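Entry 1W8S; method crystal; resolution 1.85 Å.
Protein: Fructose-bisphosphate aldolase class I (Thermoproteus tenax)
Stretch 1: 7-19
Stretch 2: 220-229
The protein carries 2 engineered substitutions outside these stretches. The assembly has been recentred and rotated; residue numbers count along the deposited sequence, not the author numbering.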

# COMPACT_ATOMS: atom_id res chain seq x y z
N LYS E 7 12.20 6.71 -32.42
CA LYS E 7 13.40 6.01 -31.97
C LYS E 7 13.20 4.49 -32.00
O LYS E 7 14.09 3.75 -32.42
CB LYS E 7 13.77 6.45 -30.56
CG LYS E 7 15.04 5.85 -30.02
CD LYS E 7 15.49 6.55 -28.75
CE LYS E 7 16.95 6.33 -28.49
NZ LYS E 7 17.28 6.38 -27.02
N PHE E 8 12.03 4.05 -31.53
CA PHE E 8 11.64 2.65 -31.59
C PHE E 8 11.72 2.10 -33.03
O PHE E 8 12.33 1.07 -33.27
CB PHE E 8 10.26 2.43 -31.03
CG PHE E 8 9.89 0.99 -30.96
CD1 PHE E 8 10.32 0.20 -29.90
CD2 PHE E 8 9.19 0.40 -32.01
CE1 PHE E 8 10.03 -1.17 -29.87
CE2 PHE E 8 8.90 -0.96 -31.99
CZ PHE E 8 9.31 -1.74 -30.93
N LEU E 9 11.11 2.81 -33.97
CA LEU E 9 11.10 2.38 -35.37
C LEU E 9 12.49 2.34 -35.96
O LEU E 9 12.80 1.46 -36.76
CB LEU E 9 10.19 3.30 -36.17
CG LEU E 9 8.71 3.23 -35.73
CD1 LEU E 9 7.89 4.32 -36.39
CD2 LEU E 9 8.13 1.88 -36.07
N ARG E 10 13.35 3.28 -35.58
CA ARG E 10 14.71 3.33 -36.12
C ARG E 10 15.49 2.11 -35.67
O ARG E 10 16.26 1.55 -36.45
CB ARG E 10 15.46 4.58 -35.66
CG ARG E 10 15.08 5.85 -36.39
CD ARG E 10 16.01 7.03 -36.08
NE ARG E 10 15.46 7.88 -35.01
CZ ARG E 10 15.99 8.04 -33.81
NH1 ARG E 10 15.40 8.84 -32.93
NH2 ARG E 10 17.12 7.40 -33.47
N ILE E 11 15.31 1.72 -34.42
CA ILE E 11 16.10 0.64 -33.83
C ILE E 11 15.53 -0.72 -34.18
O ILE E 11 16.27 -1.64 -34.58
CB ILE E 11 16.16 0.81 -32.29
CG1 ILE E 11 16.93 2.09 -31.94
CG2 ILE E 11 16.84 -0.44 -31.62
CD1 ILE E 11 16.83 2.48 -30.45
N PHE E 12 14.22 -0.84 -34.03
CA PHE E 12 13.51 -2.12 -34.14
C PHE E 12 12.76 -2.33 -35.45
O PHE E 12 12.21 -3.41 -35.68
CB PHE E 12 12.56 -2.28 -32.96
CG PHE E 12 13.26 -2.39 -31.62
CD1 PHE E 12 13.83 -3.57 -31.23
CD2 PHE E 12 13.37 -1.28 -30.78
CE1 PHE E 12 14.48 -3.66 -29.99
CE2 PHE E 12 14.02 -1.37 -29.56
CZ PHE E 12 14.57 -2.55 -29.17
N ALA E 13 12.71 -1.32 -36.31
CA ALA E 13 12.02 -1.49 -37.60
C ALA E 13 12.71 -0.74 -38.72
O ALA E 13 12.08 -0.01 -39.49
CB ALA E 13 10.56 -1.07 -37.49
N ARG E 14 14.01 -0.92 -38.81
CA ARG E 14 14.80 -0.28 -39.87
C ARG E 14 14.35 -0.64 -41.27
O ARG E 14 14.49 0.16 -42.19
CB ARG E 14 16.27 -0.62 -39.70
CG ARG E 14 16.62 -2.08 -39.87
CD ARG E 14 18.08 -2.42 -39.54
NE ARG E 14 18.75 -2.86 -40.75
CZ ARG E 14 18.94 -4.12 -41.13
NH1 ARG E 14 18.60 -5.15 -40.36
NH2 ARG E 14 19.54 -4.34 -42.31
N ARG E 15 13.82 -1.86 -41.45
CA ARG E 15 13.37 -2.29 -42.77
C ARG E 15 11.90 -1.96 -43.02
O ARG E 15 11.36 -2.29 -44.08
CB ARG E 15 13.65 -3.79 -42.98
CG ARG E 15 15.12 -4.10 -43.21
CD ARG E 15 15.54 -5.49 -42.79
NE ARG E 15 15.36 -5.71 -41.36
CZ ARG E 15 15.75 -6.81 -40.72
NH1 ARG E 15 15.57 -6.91 -39.42
NH2 ARG E 15 16.34 -7.80 -41.38
N GLY E 16 11.26 -1.30 -42.06
CA GLY E 16 9.90 -0.80 -42.22
C GLY E 16 8.85 -1.63 -41.50
O GLY E 16 7.72 -1.17 -41.36
N LYS E 17 9.24 -2.86 -41.12
CA LYS E 17 8.43 -3.82 -40.38
C LYS E 17 9.38 -4.43 -39.35
O LYS E 17 10.60 -4.33 -39.50
CB LYS E 17 7.88 -4.93 -41.29
CG LYS E 17 6.86 -4.50 -42.37
CD LYS E 17 5.69 -3.72 -41.79
CE LYS E 17 4.82 -3.07 -42.88
NZ LYS E 17 3.56 -2.59 -42.22
N SER E 18 8.83 -5.11 -38.34
CA SER E 18 9.63 -5.57 -37.23
C SER E 18 9.29 -7.02 -36.84
O SER E 18 8.14 -7.43 -36.87
CB SER E 18 9.42 -4.62 -36.04
OG SER E 18 10.14 -5.03 -34.86
N ILE E 19 10.32 -7.80 -36.52
CA ILE E 19 10.15 -9.08 -35.86
C ILE E 19 10.99 -9.03 -34.60
O ILE E 19 12.19 -8.80 -34.67
CB ILE E 19 10.61 -10.27 -36.72
CG1 ILE E 19 9.88 -10.30 -38.06
CG2 ILE E 19 10.37 -11.56 -35.94
CD1 ILE E 19 10.30 -11.43 -38.96
N VAL E 220 -1.96 -10.10 -40.21
CA VAL E 220 -1.46 -9.01 -39.37
C VAL E 220 -0.88 -7.87 -40.22
O VAL E 220 -1.14 -6.68 -39.98
CB VAL E 220 -0.40 -9.57 -38.39
CG1 VAL E 220 0.50 -8.50 -37.83
CG2 VAL E 220 -1.08 -10.36 -37.27
N LEU E 221 -0.08 -8.25 -41.20
CA LEU E 221 0.53 -7.26 -42.09
C LEU E 221 -0.50 -6.56 -42.99
O LEU E 221 -0.37 -5.38 -43.23
CB LEU E 221 1.62 -7.91 -42.93
CG LEU E 221 2.82 -8.46 -42.14
CD1 LEU E 221 3.63 -9.42 -43.01
CD2 LEU E 221 3.68 -7.29 -41.61
N GLU E 222 -1.50 -7.28 -43.47
CA GLU E 222 -2.59 -6.70 -44.29
C GLU E 222 -3.39 -5.68 -43.51
O GLU E 222 -3.90 -4.71 -44.08
CB GLU E 222 -3.56 -7.78 -44.74
CG GLU E 222 -3.02 -8.66 -45.85
CD GLU E 222 -4.11 -9.44 -46.55
OE1 GLU E 222 -5.17 -9.70 -45.93
OE2 GLU E 222 -3.91 -9.77 -47.74
N ALA E 223 -3.49 -5.92 -42.21
CA ALA E 223 -4.23 -5.07 -41.29
C ALA E 223 -3.41 -3.82 -41.00
O ALA E 223 -3.92 -2.88 -40.44
CB ALA E 223 -4.51 -5.79 -40.02
N GLY E 224 -2.14 -3.82 -41.38
CA GLY E 224 -1.33 -2.61 -41.28
C GLY E 224 -0.50 -2.58 -40.01
O GLY E 224 0.06 -1.55 -39.64
N ALA E 225 -0.39 -3.70 -39.33
CA ALA E 225 0.51 -3.75 -38.17
C ALA E 225 1.99 -3.60 -38.55
O ALA E 225 2.40 -3.89 -39.70
CB ALA E 225 0.30 -5.00 -37.42
N LEU E 226 2.79 -3.22 -37.56
CA LEU E 226 4.22 -3.07 -37.75
C LEU E 226 4.92 -4.42 -37.91
O LEU E 226 5.95 -4.50 -38.55
CB LEU E 226 4.85 -2.32 -36.57
CG LEU E 226 6.35 -2.08 -36.67
CD1 LEU E 226 6.70 -1.14 -37.82
CD2 LEU E 226 6.88 -1.57 -35.39
N GLY E 227 4.36 -5.46 -37.32
CA GLY E 227 5.01 -6.76 -37.34
C GLY E 227 4.62 -7.64 -36.16
O GLY E 227 3.48 -7.59 -35.69
N ILE E 228 5.56 -8.46 -35.70
CA ILE E 228 5.23 -9.50 -34.75
C ILE E 228 6.25 -9.56 -33.62
O ILE E 228 7.41 -9.22 -33.82
CB ILE E 228 5.09 -10.86 -35.47
CG1 ILE E 228 6.45 -11.39 -35.95
CG2 ILE E 228 4.16 -10.73 -36.68
CD1 ILE E 228 6.37 -12.73 -36.66
N ALA E 229 5.77 -9.96 -32.44
CA ALA E 229 6.62 -10.28 -31.32
C ALA E 229 6.31 -11.75 -31.06
O ALA E 229 5.23 -12.07 -30.60
CB ALA E 229 6.29 -9.41 -30.11
O HOH W 1 1.52 -3.87 -42.20

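The two stretches lie more than 200 residues apart in the sequence, yet their ends run side by side as parallel strands. Each follows the same plan: a helix, a short connection, then a strand. In the first stretch, a type I turn from Ala-13 to Gly-16 leads from the helix toward the strand. In the second, Gly-224 closes the helix in a Schellman motif, with a positive phi and a bond from Ala-225 N to Val-220 O of 3.1 Å.

Ser-18 pairs with Gly-227, and Ile-19 with Ile-228. The backbone of Ser-18 bonds on both sides of Gly-227. Ser-18 N donates to Leu-226 O at 3.0 Å, and Ile-228 N donates to Ser-18 O at 3.0 Å. This is the usual parallel pattern. CA-H...O contacts add to it, among them Gly-227 CA to Ser-18 O at 3.2 Å. A CB on Gly-227 would point toward the first stretch and clash with Ser-18 O. Its backbone angles alone also call for glycine.

Leu-226 covers the most surface. Its CB points sideways, but the end of the side chain comes nearer to the first stretch. There it packs against the helix, the turn and the start of the strand, and most of its neighbours are apolar. Leu-226 CD2 lies 3.7 Å from Leu-9 CD2 and 4.0 Å from Phe-8 CE2, at the edge of the Phe-8 ring. Leu-226 CD1 meets Ala-13 CB at 3.9 Å and also lies 3.7 Å from Gly-16 O. These contacts are van der Waals packing. The end of the first helix is also tied to its strand: Ser-18 OG donates to Phe-12 O at 2.8 Å.

Lys-17 is second in covered area. Its side chain extends to the loop after the other helix. Lys-17 NZ donates to Ala-225 O at 3.1 Å, placing the ammonium against a carbonyl oxygen. A water joins the same group. It accepts from Lys-17 NZ at 2.4 Å, a very short distance, and donates to Leu-221 O at 2.6 Å and to Ala-225 O at 2.7 Å. The aliphatic part of the lysine also packs, with Lys-17 CD 4.1 Å from Leu-221 CD2.

Ile-228 is third. Its side chain and that of Ile-19 lie on the same face of the sheet. Ile-19 CG2 sits 3.9 Å from Ile-228 CG1, an apolar contact between neighbouring strands. On the backbone, Ile-19 CA approaches Ile-228 O at 3.4 Å in another CA-H...O contact.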